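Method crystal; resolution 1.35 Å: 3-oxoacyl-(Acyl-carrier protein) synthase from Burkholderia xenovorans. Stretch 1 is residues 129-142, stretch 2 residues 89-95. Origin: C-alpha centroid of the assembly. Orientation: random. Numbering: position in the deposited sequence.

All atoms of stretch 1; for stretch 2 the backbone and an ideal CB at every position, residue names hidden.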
# COMPACT_ATOMS: atom_id res chain seq x y z
N SER A 129 5.62 -2.46 -0.43
CA SER A 129 5.89 -3.17 0.81
C SER A 129 5.62 -2.30 2.04
O SER A 129 5.87 -2.70 3.17
CB SER A 129 7.34 -3.65 0.84
OG SER A 129 8.21 -2.57 1.11
N GLY A 130 5.12 -1.10 1.80
CA GLY A 130 5.09 -0.07 2.83
C GLY A 130 4.04 -0.20 3.91
O GLY A 130 4.27 0.28 5.01
N TYR A 131 2.88 -0.81 3.63
CA TYR A 131 1.82 -0.76 4.63
C TYR A 131 2.18 -1.58 5.88
O TYR A 131 2.04 -1.07 6.99
CB TYR A 131 0.46 -1.14 4.06
CG TYR A 131 -0.67 -0.84 5.02
CD1 TYR A 131 -1.03 0.47 5.34
CD2 TYR A 131 -1.42 -1.87 5.59
CE1 TYR A 131 -2.05 0.73 6.20
CE2 TYR A 131 -2.46 -1.62 6.43
CZ TYR A 131 -2.78 -0.30 6.74
OH TYR A 131 -3.85 -0.08 7.58
N PRO A 132 2.64 -2.83 5.72
CA PRO A 132 2.98 -3.57 6.95
C PRO A 132 4.10 -2.90 7.73
O PRO A 132 4.14 -2.95 8.94
CB PRO A 132 3.36 -4.96 6.44
CG PRO A 132 2.64 -5.07 5.15
CD PRO A 132 2.72 -3.70 4.54
N GLN A 133 5.04 -2.26 7.03
CA GLN A 133 6.12 -1.53 7.71
C GLN A 133 5.61 -0.33 8.48
O GLN A 133 6.08 -0.06 9.58
CB GLN A 133 7.19 -1.09 6.70
CG GLN A 133 7.81 -2.25 5.92
CD GLN A 133 9.07 -1.87 5.20
OE1 GLN A 133 9.21 -2.13 3.99
NE2 GLN A 133 10.01 -1.31 5.92
N ALA A 134 4.66 0.40 7.89
CA ALA A 134 4.03 1.52 8.59
C ALA A 134 3.29 1.06 9.84
O ALA A 134 3.37 1.71 10.89
CB ALA A 134 3.07 2.23 7.66
N LEU A 135 2.57 -0.05 9.73
CA LEU A 135 1.88 -0.61 10.90
C LEU A 135 2.88 -0.95 11.99
O LEU A 135 2.69 -0.60 13.15
CB LEU A 135 1.11 -1.89 10.51
CG LEU A 135 -0.17 -1.71 9.69
CD1 LEU A 135 -0.76 -3.07 9.35
CD2 LEU A 135 -1.20 -0.90 10.42
N TRP A 136 3.96 -1.64 11.63
CA TRP A 136 4.97 -1.99 12.61
C TRP A 136 5.57 -0.74 13.27
O TRP A 136 5.67 -0.67 14.51
CB TRP A 136 6.09 -2.86 12.01
CG TRP A 136 7.24 -2.90 12.93
CD1 TRP A 136 7.31 -3.56 14.10
CD2 TRP A 136 8.46 -2.16 12.79
NE1 TRP A 136 8.51 -3.27 14.73
CE2 TRP A 136 9.23 -2.41 13.93
CE3 TRP A 136 8.97 -1.31 11.80
CZ2 TRP A 136 10.51 -1.85 14.11
CZ3 TRP A 136 10.21 -0.74 11.97
CH2 TRP A 136 10.97 -1.02 13.12
N LEU A 137 5.95 0.25 12.46
CA LEU A 137 6.61 1.41 13.03
C LEU A 137 5.67 2.13 13.98
O LEU A 137 6.06 2.53 15.08
CB LEU A 137 7.10 2.35 11.94
CG LEU A 137 7.89 3.53 12.50
CD1 LEU A 137 9.07 3.07 13.37
CD2 LEU A 137 8.39 4.35 11.33
N GLY A 138 4.44 2.32 13.55
CA GLY A 138 3.48 2.98 14.40
C GLY A 138 3.18 2.26 15.69
O GLY A 138 3.08 2.85 16.77
N MET A 139 3.04 0.94 15.61
CA MET A 139 2.78 0.15 16.80
C MET A 139 3.99 0.13 17.72
O MET A 139 3.84 0.13 18.94
CB MET A 139 2.32 -1.28 16.45
CG MET A 139 0.97 -1.29 15.78
SD MET A 139 0.22 -2.93 15.72
CE MET A 139 -1.45 -2.48 15.29
N ASN A 140 5.20 0.14 17.16
CA ASN A 140 6.41 0.25 17.96
C ASN A 140 6.43 1.59 18.71
O ASN A 140 6.77 1.60 19.91
CB ASN A 140 7.64 0.10 17.06
CG ASN A 140 8.93 0.22 17.83
OD1 ASN A 140 9.53 -0.76 18.22
ND2 ASN A 140 9.39 1.41 18.00
N LEU A 141 6.03 2.68 18.06
CA LEU A 141 6.00 3.98 18.74
C LEU A 141 5.05 3.93 19.96
O LEU A 141 5.36 4.46 21.02
CB LEU A 141 5.51 5.08 17.79
CG LEU A 141 6.39 5.54 16.60
CD1 LEU A 141 5.70 6.63 15.80
CD2 LEU A 141 7.73 6.02 17.12
N ILE A 142 3.91 3.28 19.81
CA ILE A 142 2.95 3.19 20.88
C ILE A 142 3.46 2.27 21.98
O ILE A 142 3.42 2.62 23.16
CB ILE A 142 1.59 2.74 20.32
CG1 ILE A 142 1.00 3.88 19.50
CG2 ILE A 142 0.64 2.32 21.45
CD1 ILE A 142 -0.17 3.47 18.63
N UNK A 89 -0.30 12.03 18.31
CA UNK A 89 1.10 12.04 18.73
C UNK A 89 2.13 11.86 17.63
O UNK A 89 3.27 12.28 17.80
CB UNK A 89 1.31 10.94 19.77
N UNK A 90 1.75 11.23 16.52
CA UNK A 90 2.66 11.09 15.39
C UNK A 90 1.86 10.91 14.12
O UNK A 90 0.77 10.31 14.14
CB UNK A 90 3.62 9.91 15.59
N UNK A 91 2.39 11.43 13.03
CA UNK A 91 1.86 11.20 11.70
C UNK A 91 3.01 10.74 10.81
O UNK A 91 4.03 11.43 10.66
CB UNK A 91 1.19 12.46 11.14
N UNK A 92 2.84 9.56 10.23
CA UNK A 92 3.82 9.01 9.30
C UNK A 92 3.21 8.99 7.92
O UNK A 92 2.13 8.44 7.74
CB UNK A 92 4.27 7.61 9.72
N UNK A 93 3.88 9.62 6.96
CA UNK A 93 3.42 9.68 5.56
C UNK A 93 4.29 8.77 4.72
O UNK A 93 5.48 9.04 4.50
CB UNK A 93 3.46 11.11 5.02
N UNK A 94 3.71 7.67 4.27
CA UNK A 94 4.40 6.69 3.42
C UNK A 94 3.88 6.87 2.01
O UNK A 94 2.67 6.72 1.76
CB UNK A 94 4.19 5.26 3.91
N UNK A 95 4.79 7.22 1.10
CA UNK A 95 4.42 7.56 -0.26
C UNK A 95 5.66 7.67 -1.12
O UNK A 95 6.76 7.94 -0.61
CB UNK A 95 3.62 8.86 -0.30

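Residues 130-142 of stretch 1 form a helix that runs nearly antiparallel to the strand of stretch 2, with 165° between their directions and a closest axial approach of 9.8 Å. The helical surface facing the strand is apolar, made of Gly130, Ala134, Leu137, Gly138 and Leu141, and no hydrogen bond crosses the contact.

Position 89 precedes the strand. Its phi/psi of -96/-24° are not extended, and its ideal CB has nothing of stretch 1 within 5.5 Å. The helix therefore sets little limit here, and many kinds of side chain would be compatible, polar ones among them. The residue is Asp89, whose OD2 is hydrogen-bonded elsewhere in the structure.

At position 90 the backbone is extended (-156/147°) and CA-to-CB points toward the helix. The ideal CB of position 90 already lies 3.9 Å from Leu141 CD1, a full van der Waals contact, so a small apolar side chain would complete the packing without having to reach; serine could also fit, though the leucine methyl offers it no polar partner. Ala90 occupies the position, and its CB meets Leu141 CD1 at 3.9 Å.

Position 91 turns its CA-to-CB bond away, as expected from the alternation of a strand. Stretch 1 cannot discriminate among side chains here, although a beta-branched or other apolar residue would suit the extended backbone. It is Leu91, with chi1 t and no contact to the helix.

Position 92 again points toward the helix, but across a wider gap: the nearest atom to its ideal CB is Leu137 CD2, at 5.5 Å. Between Leu137 and Leu141, beside the bare backbone of Gly138, there is space for a medium to long apolar chain. Leucine, isoleucine or methionine would be reasonable, whereas alanine would fall short of these leucine methyls. The deposited Ile92, with chi1 m and chi2 t, extends its CD1 into this space. Ile92 CD1 lies 3.9 Å from Leu137 CD2, 4.2 Å from Leu141 CD1 and 4.3 Å from Gly138 N, the last approach being made where the helix carries no side chain. Of the strand residues, Ile92 has the largest area covered by the helix, 70 Å².

Position 93 has no atom of stretch 1 within 5.5 Å of its ideal CB, so even a bulky aromatic is compatible with the helix. Phe93 is found, its chi1 t.

Position 94 faces the start of the helix. The ideal CB of position 94 is 4.9 Å from Ala134 CB and 5.1 Å from Gly130 O, a shallower space than at 92, and the backbone (-105/118°) favors a compact, beta-branched residue; valine, threonine or isoleucine could be considered. Val94, with chi1 t, places CG2 4.0 Å from Ala134 CB and CG1 4.3 Å from Gly130 CA. The glycine matters to this fit, because an ideal CB on Gly130 would lie a tight 3.1 Å from Val94 CG1.

Position 95 is out of reach of the helix, leaving its identity open. It is Ser95, whose OG is hydrogen-bonded to a residue just outside the stretches.

Stretch 2, residues 89-95: DALIFVS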
# COMPACT_ATOMS: atom_id res chain seq x y z
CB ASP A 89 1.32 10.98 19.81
CG ASP A 89 0.45 11.20 21.02
OD1 ASP A 89 0.43 12.34 21.54
OD2 ASP A 89 -0.20 10.23 21.48
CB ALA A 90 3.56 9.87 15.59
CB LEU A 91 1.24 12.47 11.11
CG LEU A 91 0.53 12.23 9.77
CD1 LEU A 91 -0.76 13.01 9.61
CD2 LEU A 91 1.47 12.47 8.60
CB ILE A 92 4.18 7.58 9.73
CG1 ILE A 92 4.68 7.56 11.18
CG2 ILE A 92 5.25 7.01 8.79
CD1 ILE A 92 4.98 6.15 11.71
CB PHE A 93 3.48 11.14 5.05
CG PHE A 93 3.04 11.31 3.60
CD1 PHE A 93 1.76 11.02 3.21
CD2 PHE A 93 3.91 11.79 2.65
CE1 PHE A 93 1.35 11.21 1.88
CE2 PHE A 93 3.52 11.97 1.33
CZ PHE A 93 2.24 11.70 0.96
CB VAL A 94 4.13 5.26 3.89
CG1 VAL A 94 4.83 4.27 2.96
CG2 VAL A 94 4.59 5.11 5.33
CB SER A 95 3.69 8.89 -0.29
OG SER A 95 3.24 9.23 -1.61
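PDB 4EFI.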